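Local coordinates for protein putative NAD(P)H-dependent FMN-containing oxidoreductase YwqN (Bacillus subtilis, PDB 1RLI) that probably acts as an NAD(P)H-dependent oxidoreductase that carries FMN as its cofactor, at residues 37-42 / 87-92; 33-38 / 66-71; 17-22 / 121-126. All coordinates share one frame; numbering follows the deposited sequence.

Contact 1: 37-42 / 87-92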
loop_
_atom_site.group_PDB
_atom_site.type_symbol
_atom_site.label_atom_id
_atom_site.label_comp_id
_atom_site.label_asym_id
_atom_site.label_seq_id
_atom_site.Cartn_x
_atom_site.Cartn_y
_atom_site.Cartn_z
ATOM N N LEU D 37 -19.703 5.179 18.187
ATOM C CA LEU D 37 -20.102 6.244 17.282
ATOM C C LEU D 37 -21.541 5.960 16.872
ATOM O O LEU D 37 -21.831 4.955 16.246
ATOM C CB LEU D 37 -19.171 6.276 16.066
ATOM C CG LEU D 37 -17.713 6.563 16.462
ATOM C CD1 LEU D 37 -16.822 6.543 15.226
ATOM C CD2 LEU D 37 -17.613 7.918 17.143
ATOM N N GLN D 38 -22.430 6.868 17.244
ATOM C CA GLN D 38 -23.854 6.729 16.981
ATOM C C GLN D 38 -24.236 6.778 15.506
ATOM O O GLN D 38 -23.585 7.447 14.706
ATOM C CB GLN D 38 -24.591 7.842 17.738
ATOM C CG GLN D 38 -25.867 7.424 18.451
ATOM C CD GLN D 38 -26.446 8.552 19.303
ATOM O OE1 GLN D 38 -27.452 8.374 19.995
ATOM N NE2 GLN D 38 -25.809 9.718 19.253
ATOM N N LYS D 39 -25.280 6.030 15.147
ATOM C CA LYS D 39 -25.803 6.047 13.784
ATOM C C LYS D 39 -27.300 5.806 13.869
ATOM O O LYS D 39 -27.783 5.071 14.738
ATOM C CB LYS D 39 -25.114 5.019 12.872
ATOM C CG LYS D 39 -25.226 3.568 13.251
ATOM C CD LYS D 39 -24.277 2.752 12.373
ATOM C CE LYS D 39 -24.390 1.263 12.637
ATOM N NZ LYS D 39 -23.359 0.497 11.888
ATOM N N TYR D 40 -28.027 6.457 12.970
ATOM C CA TYR D 40 -29.479 6.405 12.952
ATOM C C TYR D 40 -29.956 5.851 11.607
ATOM O O TYR D 40 -29.420 6.209 10.556
ATOM C CB TYR D 40 -29.996 7.833 13.163
ATOM C CG TYR D 40 -31.437 7.960 13.580
ATOM C CD1 TYR D 40 -31.839 7.648 14.878
ATOM C CD2 TYR D 40 -32.404 8.397 12.676
ATOM C CE1 TYR D 40 -33.177 7.766 15.267
ATOM C CE2 TYR D 40 -33.740 8.517 13.052
ATOM C CZ TYR D 40 -34.118 8.197 14.346
ATOM O OH TYR D 40 -35.447 8.280 14.706
ATOM N N PRO D 41 -30.961 4.966 11.624
ATOM C CA PRO D 41 -31.478 4.388 10.377
ATOM C C PRO D 41 -32.085 5.450 9.451
ATOM O O PRO D 41 -32.623 6.453 9.918
ATOM C CB PRO D 41 -32.512 3.371 10.866
ATOM C CG PRO D 41 -32.993 3.967 12.175
ATOM C CD PRO D 41 -31.708 4.475 12.797
ATOM N N ILE D 42 -31.972 5.244 8.141
ATOM C CA ILE D 42 -32.535 6.197 7.182
ATOM C C ILE D 42 -33.632 5.553 6.343
ATOM O O ILE D 42 -33.988 4.396 6.560
ATOM C CB ILE D 42 -31.456 6.771 6.226
ATOM C CG1 ILE D 42 -30.702 5.639 5.533
ATOM C CG2 ILE D 42 -30.498 7.669 6.990
ATOM C CD1 ILE D 42 -29.594 6.122 4.616
ATOM N N SER D 87 -15.560 2.334 8.575
ATOM C CA SER D 87 -17.005 2.517 8.558
ATOM C C SER D 87 -17.394 3.966 8.251
ATOM O O SER D 87 -16.571 4.867 8.336
ATOM C CB SER D 87 -17.593 2.099 9.915
ATOM O OG SER D 87 -17.287 3.045 10.920
ATOM N N GLY D 88 -18.652 4.182 7.867
ATOM C CA GLY D 88 -19.101 5.537 7.607
ATOM C C GLY D 88 -18.986 6.369 8.877
ATOM O O GLY D 88 -18.578 7.534 8.830
ATOM N N THR D 89 -19.337 5.797 10.027
ATOM C CA THR D 89 -19.243 6.566 11.266
ATOM C C THR D 89 -17.814 6.948 11.624
ATOM O O THR D 89 -17.566 8.079 12.022
ATOM C CB THR D 89 -19.866 5.823 12.460
ATOM O OG1 THR D 89 -19.268 4.530 12.598
ATOM C CG2 THR D 89 -21.377 5.667 12.258
ATOM N N LEU D 90 -16.860 6.027 11.472
ATOM C CA LEU D 90 -15.483 6.373 11.832
ATOM C C LEU D 90 -14.887 7.359 10.841
ATOM O O LEU D 90 -14.091 8.233 11.229
ATOM C CB LEU D 90 -14.588 5.124 11.937
ATOM C CG LEU D 90 -13.155 5.382 12.446
ATOM C CD1 LEU D 90 -13.196 6.070 13.827
ATOM C CD2 LEU D 90 -12.386 4.064 12.558
ATOM N N LYS D 91 -15.259 7.245 9.569
ATOM C CA LYS D 91 -14.750 8.172 8.539
ATOM C C LYS D 91 -15.229 9.610 8.814
ATOM O O LYS D 91 -14.434 10.549 8.750
ATOM C CB LYS D 91 -15.199 7.719 7.142
ATOM C CG LYS D 91 -14.946 8.713 6.010
ATOM C CD LYS D 91 -13.471 9.011 5.834
ATOM C CE LYS D 91 -13.247 9.863 4.579
ATOM N NZ LYS D 91 -11.850 10.387 4.549
ATOM N N LEU D 92 -16.509 9.790 9.156
ATOM C CA LEU D 92 -16.998 11.143 9.429
ATOM C C LEU D 92 -16.400 11.683 10.730
ATOM O O LEU D 92 -16.174 12.899 10.867
ATOM C CB LEU D 92 -18.540 11.168 9.488
ATOM C CG LEU D 92 -19.231 11.460 8.143
ATOM C CD1 LEU D 92 -18.795 10.438 7.076
ATOM C CD2 LEU D 92 -20.749 11.455 8.338
HETATM O O HOH W 1 -20.637 3.012 14.424
#
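Ser87 opens the helix that begins at Gly88: its OG accepts from Leu90 N at 3.1 Å, a nearly straight N-cap bond (163°), and also bonds Gly11 O. Two residues on, in the first turn, Thr89 carries most of the contact. Its OG1 lies in the crowded position between the backbone N and the carbonyl carbon (chi1 55°) and donates to a water 2.7 Å away, which in turn donates to Leu37 O, so a single water joins the helix to the Leu37 carbonyl, where strand 33-41 is broken. The methyl branch, anti to the carbonyl carbon, goes to the next residues of the strand, with Thr89 CG2 3.7 Å from Gln38 O and also against Lys39 CB, whose chain crosses it at about a right angle. Thr89 CB meets Leu37 CB at 3.7 Å. An alanine here would lose both the hydroxyl and the methyl, and would probably break the water link and loosen the packing on Gln38 and Lys39. At Leu90, CD1 touches Leu37 CD1 at 3.9 Å; the same Leu37 methyl lies over the first helical turn, 3.6 Å from Thr89 O. Helix 88-95 thus packs against strand 33-41 around its break, at residues 37-39, the helix-on-sheet layering of the flavodoxin-like alpha/beta fold.

Contact 2: 33-38 / 66-71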
loop_
_atom_site.group_PDB
_atom_site.type_symbol
_atom_site.label_atom_id
_atom_site.label_comp_id
_atom_site.label_asym_id
_atom_site.label_seq_id
_atom_site.Cartn_x
_atom_site.Cartn_y
_atom_site.Cartn_z
ATOM N N GLU D 33 -12.343 3.554 28.444
ATOM C CA GLU D 33 -13.400 4.457 28.000
ATOM C C GLU D 33 -13.976 3.831 26.728
ATOM O O GLU D 33 -13.276 3.718 25.722
ATOM C CB GLU D 33 -12.794 5.828 27.682
ATOM C CG GLU D 33 -13.788 6.951 27.597
ATOM C CD GLU D 33 -14.503 7.182 28.913
ATOM O OE1 GLU D 33 -13.844 7.568 29.902
ATOM O OE2 GLU D 33 -15.726 6.964 28.951
ATOM N N HIS D 34 -15.235 3.410 26.782
ATOM C CA HIS D 34 -15.884 2.790 25.632
ATOM C C HIS D 34 -16.726 3.792 24.853
ATOM O O HIS D 34 -17.792 4.214 25.299
ATOM C CB HIS D 34 -16.754 1.619 26.091
ATOM C CG HIS D 34 -15.975 0.386 26.423
ATOM N ND1 HIS D 34 -15.926 -0.710 25.589
ATOM C CD2 HIS D 34 -15.194 0.084 27.490
ATOM C CE1 HIS D 34 -15.149 -1.635 26.127
ATOM N NE2 HIS D 34 -14.694 -1.179 27.279
ATOM N N ILE D 35 -16.234 4.174 23.684
ATOM C CA ILE D 35 -16.930 5.132 22.842
ATOM C C ILE D 35 -17.589 4.406 21.680
ATOM O O ILE D 35 -16.976 3.557 21.014
ATOM C CB ILE D 35 -15.938 6.196 22.302
ATOM C CG1 ILE D 35 -15.438 7.061 23.463
ATOM C CG2 ILE D 35 -16.600 7.048 21.224
ATOM C CD1 ILE D 35 -14.162 7.806 23.167
ATOM N N TYR D 36 -18.857 4.713 21.448
ATOM C CA TYR D 36 -19.566 4.102 20.349
ATOM C C TYR D 36 -20.028 5.245 19.473
ATOM O O TYR D 36 -20.645 6.197 19.960
ATOM C CB TYR D 36 -20.751 3.297 20.870
ATOM C CG TYR D 36 -20.347 2.278 21.903
ATOM C CD1 TYR D 36 -20.177 2.645 23.242
ATOM C CD2 TYR D 36 -20.129 0.949 21.551
ATOM C CE1 TYR D 36 -19.810 1.710 24.196
ATOM C CE2 TYR D 36 -19.757 0.004 22.505
ATOM C CZ TYR D 36 -19.606 0.394 23.818
ATOM O OH TYR D 36 -19.272 -0.540 24.771
ATOM N N LEU D 37 -19.703 5.179 18.187
ATOM C CA LEU D 37 -20.102 6.244 17.282
ATOM C C LEU D 37 -21.541 5.960 16.872
ATOM O O LEU D 37 -21.831 4.955 16.246
ATOM C CB LEU D 37 -19.171 6.276 16.066
ATOM C CG LEU D 37 -17.713 6.563 16.462
ATOM C CD1 LEU D 37 -16.822 6.543 15.226
ATOM C CD2 LEU D 37 -17.613 7.918 17.143
ATOM N N GLN D 38 -22.430 6.868 17.244
ATOM C CA GLN D 38 -23.854 6.729 16.981
ATOM C C GLN D 38 -24.236 6.778 15.506
ATOM O O GLN D 38 -23.585 7.447 14.706
ATOM C CB GLN D 38 -24.591 7.842 17.738
ATOM C CG GLN D 38 -25.867 7.424 18.451
ATOM C CD GLN D 38 -26.446 8.552 19.303
ATOM O OE1 GLN D 38 -27.452 8.374 19.995
ATOM N NE2 GLN D 38 -25.809 9.718 19.253
ATOM N N ILE D 66 -14.666 13.895 21.987
ATOM C CA ILE D 66 -13.330 14.463 21.921
ATOM C C ILE D 66 -12.820 14.695 23.338
ATOM O O ILE D 66 -11.650 14.433 23.643
ATOM C CB ILE D 66 -13.329 15.800 21.159
ATOM C CG1 ILE D 66 -13.645 15.571 19.670
ATOM C CG2 ILE D 66 -11.988 16.463 21.284
ATOM C CD1 ILE D 66 -12.616 14.659 18.916
ATOM N N GLU D 67 -13.698 15.202 24.203
ATOM C CA GLU D 67 -13.311 15.456 25.595
ATOM C C GLU D 67 -12.799 14.179 26.262
ATOM O O GLU D 67 -11.777 14.185 26.954
ATOM C CB GLU D 67 -14.502 15.994 26.389
ATOM C CG GLU D 67 -14.869 17.427 26.057
ATOM C CD GLU D 67 -13.939 18.436 26.714
ATOM O OE1 GLU D 67 -12.851 18.031 27.182
ATOM O OE2 GLU D 67 -14.294 19.637 26.757
ATOM N N ARG D 68 -13.507 13.080 26.048
ATOM C CA ARG D 68 -13.107 11.813 26.649
ATOM C C ARG D 68 -11.817 11.285 26.042
ATOM O O ARG D 68 -10.931 10.808 26.759
ATOM C CB ARG D 68 -14.233 10.796 26.499
ATOM C CG ARG D 68 -15.422 11.144 27.359
ATOM C CD ARG D 68 -16.625 10.340 26.972
ATOM N NE ARG D 68 -16.442 8.910 27.182
ATOM C CZ ARG D 68 -17.160 7.984 26.558
ATOM N NH1 ARG D 68 -18.096 8.355 25.691
ATOM N NH2 ARG D 68 -16.951 6.698 26.802
ATOM N N ILE D 69 -11.701 11.378 24.720
ATOM C CA ILE D 69 -10.497 10.931 24.029
ATOM C C ILE D 69 -9.260 11.664 24.511
ATOM O O ILE D 69 -8.181 11.075 24.644
ATOM C CB ILE D 69 -10.617 11.164 22.503
ATOM C CG1 ILE D 69 -11.431 10.042 21.883
ATOM C CG2 ILE D 69 -9.226 11.284 21.871
ATOM C CD1 ILE D 69 -11.742 10.271 20.404
ATOM N N LEU D 70 -9.403 12.960 24.761
ATOM C CA LEU D 70 -8.263 13.748 25.179
ATOM C C LEU D 70 -7.700 13.311 26.518
ATOM O O LEU D 70 -6.520 13.528 26.793
ATOM C CB LEU D 70 -8.623 15.241 25.181
ATOM C CG LEU D 70 -8.738 15.739 23.729
ATOM C CD1 LEU D 70 -9.244 17.187 23.682
ATOM C CD2 LEU D 70 -7.373 15.629 23.058
ATOM N N GLN D 71 -8.523 12.670 27.339
ATOM C CA GLN D 71 -8.057 12.203 28.643
ATOM C C GLN D 71 -7.381 10.828 28.589
ATOM O O GLN D 71 -6.857 10.356 29.601
ATOM C CB GLN D 71 -9.233 12.142 29.617
ATOM C CG GLN D 71 -10.007 13.452 29.727
ATOM C CD GLN D 71 -11.091 13.409 30.789
ATOM O OE1 GLN D 71 -10.801 13.308 31.982
ATOM N NE2 GLN D 71 -12.347 13.482 30.360
HETATM O O HOH W 2 -19.903 6.876 23.508
#
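Two bent chains bring the charges together. Glu33 has CG anti to the backbone N (chi1 -163°) and folds at chi2, while Arg68, with CG anti to its carbonyl carbon, runs out from the helix and turns at chi3 (63°), setting its guanidinium beside the strand. A single carboxylate oxygen does the gripping. Glu33 OE2 receives Arg68 NH2 at 2.5 Å, a very short bond through the anti lone pair of the oxygen, and takes a second, weak bond from Arg68 NE at 2.7 Å. Carboxylate and guanidinium stand almost perpendicular, 87° apart, so this is no flat, two-oxygen pairing, although OE2 itself stays close to the guanidinium plane. The same NH2 also donates to His34 O at 3.0 Å, arriving well above the carbonyl plane and not along a lone pair. Two acceptors at its edge therefore hold NH2, and a water links the remaining nitrogen, Arg68 NH1, to Tyr36 N, which helps fix the rotation of the group. One guanidinium face rests on Ile35, whose CG1 comes within 3.7 Å of Arg68 CZ, tip to tip and offset toward the rim. The nearby carboxylate would be expected to favour the charged form of the arginine. Deeper in, Ile35 CD1 meets Ile69 CG1 at 3.8 Å, the two chains crossing at about a right angle; here the polar outer part of the contact gives way to hydrocarbon. The helical segment 66-70 runs roughly antiparallel to strand 33-36, the two short axes approaching to 9.8 Å. The strand pairs with strand 6-10 through backbone bonds from Glu33 and Ile35, while Ile69 also reaches Ile9 of that strand, Phe93 of helix 88-95 and Met113 of helix 109-114.

Contact 3: 17-22 / 121-126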
loop_
_atom_site.group_PDB
_atom_site.type_symbol
_atom_site.label_atom_id
_atom_site.label_comp_id
_atom_site.label_asym_id
_atom_site.label_seq_id
_atom_site.Cartn_x
_atom_site.Cartn_y
_atom_site.Cartn_z
ATOM N N GLY D 17 -21.385 -7.856 17.794
ATOM C CA GLY D 17 -20.613 -7.543 16.607
ATOM C C GLY D 17 -19.161 -7.959 16.729
ATOM O O GLY D 17 -18.583 -7.907 17.814
ATOM N N ASN D 18 -18.570 -8.364 15.610
ATOM C CA ASN D 18 -17.183 -8.805 15.602
ATOM C C ASN D 18 -16.224 -7.751 16.108
ATOM O O ASN D 18 -15.213 -8.067 16.735
ATOM C CB ASN D 18 -16.777 -9.234 14.199
ATOM C CG ASN D 18 -17.643 -10.348 13.673
ATOM O OD1 ASN D 18 -17.846 -11.360 14.348
ATOM N ND2 ASN D 18 -18.163 -10.176 12.466
ATOM N N THR D 19 -16.539 -6.495 15.821
ATOM C CA THR D 19 -15.710 -5.390 16.243
ATOM C C THR D 19 -15.716 -5.264 17.762
ATOM O O THR D 19 -14.667 -5.081 18.382
ATOM C CB THR D 19 -16.206 -4.076 15.596
ATOM O OG1 THR D 19 -15.935 -4.116 14.186
ATOM C CG2 THR D 19 -15.525 -2.888 16.212
ATOM N N ASP D 20 -16.902 -5.353 18.355
ATOM C CA ASP D 20 -17.032 -5.259 19.808
ATOM C C ASP D 20 -16.274 -6.385 20.488
ATOM O O ASP D 20 -15.535 -6.171 21.454
ATOM C CB ASP D 20 -18.500 -5.353 20.230
ATOM C CG ASP D 20 -19.321 -4.173 19.769
ATOM O OD1 ASP D 20 -20.165 -3.706 20.565
ATOM O OD2 ASP D 20 -19.136 -3.721 18.618
ATOM N N VAL D 21 -16.479 -7.589 19.977
ATOM C CA VAL D 21 -15.838 -8.780 20.512
ATOM C C VAL D 21 -14.316 -8.674 20.497
ATOM O O VAL D 21 -13.673 -8.904 21.514
ATOM C CB VAL D 21 -16.277 -10.040 19.722
ATOM C CG1 VAL D 21 -15.468 -11.250 20.164
ATOM C CG2 VAL D 21 -17.772 -10.293 19.935
ATOM N N LEU D 22 -13.732 -8.326 19.345
ATOM C CA LEU D 22 -12.284 -8.223 19.264
ATOM C C LEU D 22 -11.732 -7.140 20.172
ATOM O O LEU D 22 -10.665 -7.302 20.756
ATOM C CB LEU D 22 -11.825 -7.943 17.827
ATOM C CG LEU D 22 -11.654 -9.147 16.908
ATOM C CD1 LEU D 22 -11.106 -8.705 15.547
ATOM C CD2 LEU D 22 -10.694 -10.131 17.565
ATOM N N ILE D 121 -8.256 -2.062 15.099
ATOM C CA ILE D 121 -8.850 -3.402 15.020
ATOM C C ILE D 121 -9.857 -3.263 13.873
ATOM O O ILE D 121 -10.759 -2.428 13.951
ATOM C CB ILE D 121 -9.621 -3.793 16.306
ATOM C CG1 ILE D 121 -8.638 -3.935 17.474
ATOM C CG2 ILE D 121 -10.373 -5.095 16.078
ATOM C CD1 ILE D 121 -9.312 -4.124 18.804
ATOM N N ALA D 122 -9.693 -4.052 12.812
ATOM C CA ALA D 122 -10.590 -3.981 11.662
ATOM C C ALA D 122 -11.017 -5.384 11.253
ATOM O O ALA D 122 -10.195 -6.303 11.157
ATOM C CB ALA D 122 -9.902 -3.274 10.484
ATOM N N VAL D 123 -12.305 -5.541 11.014
ATOM C CA VAL D 123 -12.837 -6.845 10.655
ATOM C C VAL D 123 -13.573 -6.755 9.342
ATOM O O VAL D 123 -14.396 -5.868 9.164
ATOM C CB VAL D 123 -13.825 -7.348 11.739
ATOM C CG1 VAL D 123 -14.339 -8.739 11.367
ATOM C CG2 VAL D 123 -13.144 -7.373 13.093
ATOM N N GLY D 124 -13.286 -7.697 8.442
ATOM C CA GLY D 124 -13.927 -7.718 7.137
ATOM C C GLY D 124 -14.163 -9.145 6.673
ATOM O O GLY D 124 -13.535 -10.071 7.179
ATOM N N GLY D 125 -15.053 -9.327 5.696
ATOM C CA GLY D 125 -15.341 -10.672 5.223
ATOM C C GLY D 125 -14.746 -11.031 3.881
ATOM O O GLY D 125 -14.988 -12.121 3.351
ATOM N N ASP D 126 -13.946 -10.127 3.327
ATOM C CA ASP D 126 -13.339 -10.352 2.016
ATOM C C ASP D 126 -11.804 -10.343 2.125
ATOM O O ASP D 126 -11.186 -9.316 1.869
ATOM C CB ASP D 126 -13.826 -9.245 1.068
ATOM C CG ASP D 126 -13.472 -9.498 -0.395
ATOM O OD1 ASP D 126 -12.822 -10.519 -0.710
ATOM O OD2 ASP D 126 -13.860 -8.653 -1.233
#
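This is a buried, apolar helix-on-sheet contact, in which the first turn or so of helix 18-27 packs, roughly antiparallel, on the C-terminal part of strand 117-124. The short axes approach to 8.4 Å and run at 143° to one another, and no hydrogen bond crosses between the segments. Leu22 carries much of the contact. With CG anti to its carbonyl carbon and CD1 continuing the extended chain (chi2 -176°), it passes obliquely over the strand, setting CB 3.6 Å from Ile121 CG2 and CD1 3.5 Å from Val123 CG2. The latter is tighter than a usual carbon-carbon contact, so packing is tight at the leucine tip, whose CD1 also lies 3.7 Å from Ile121 CG2. Val123 divides its methyls: CG2, beside its own backbone N, takes Leu22, while CG1, anti to that N (chi1 -178°), meets Asn18 CB at 3.8 Å. Only the aliphatic root of Asn18 is used here, since its amide turns to the loop beyond, where OD1 accepts from Ile164 N and ND2 makes weak bonds to Asp163 and Arg160. Within the sheet, backbone bonds join Ile121 and Val123 to strand 74-80, and Ala122 to strand 149-157. Thr19 extends the helix's footing onto Ala78 and Pro80, while Leu22 also packs on Leu171 and Ala174, so the helix rests on strands 74-80 and 117-124 and also packs against helix 168-175.

In the fold
From the N terminus, strand 6-10 leads into helix 18-27, where contact 3 starts; its loop closes only at strand 117-124, 99 residues on, and encloses the other two. Strand 33-41 follows directly and serves both of them: its first part meets helix 62-70 in contact 2, and its later part meets helix 88-95 in contact 1, so the shorter loop of contact 2 starts from the same strand as contact 1. Contacts 2 and 3 lie on opposite sides of the chain's centre, yet touch where Tyr36 approaches Asp20. Together the three contacts fasten helices 18-27, 62-70 and 88-95 to one central sheet.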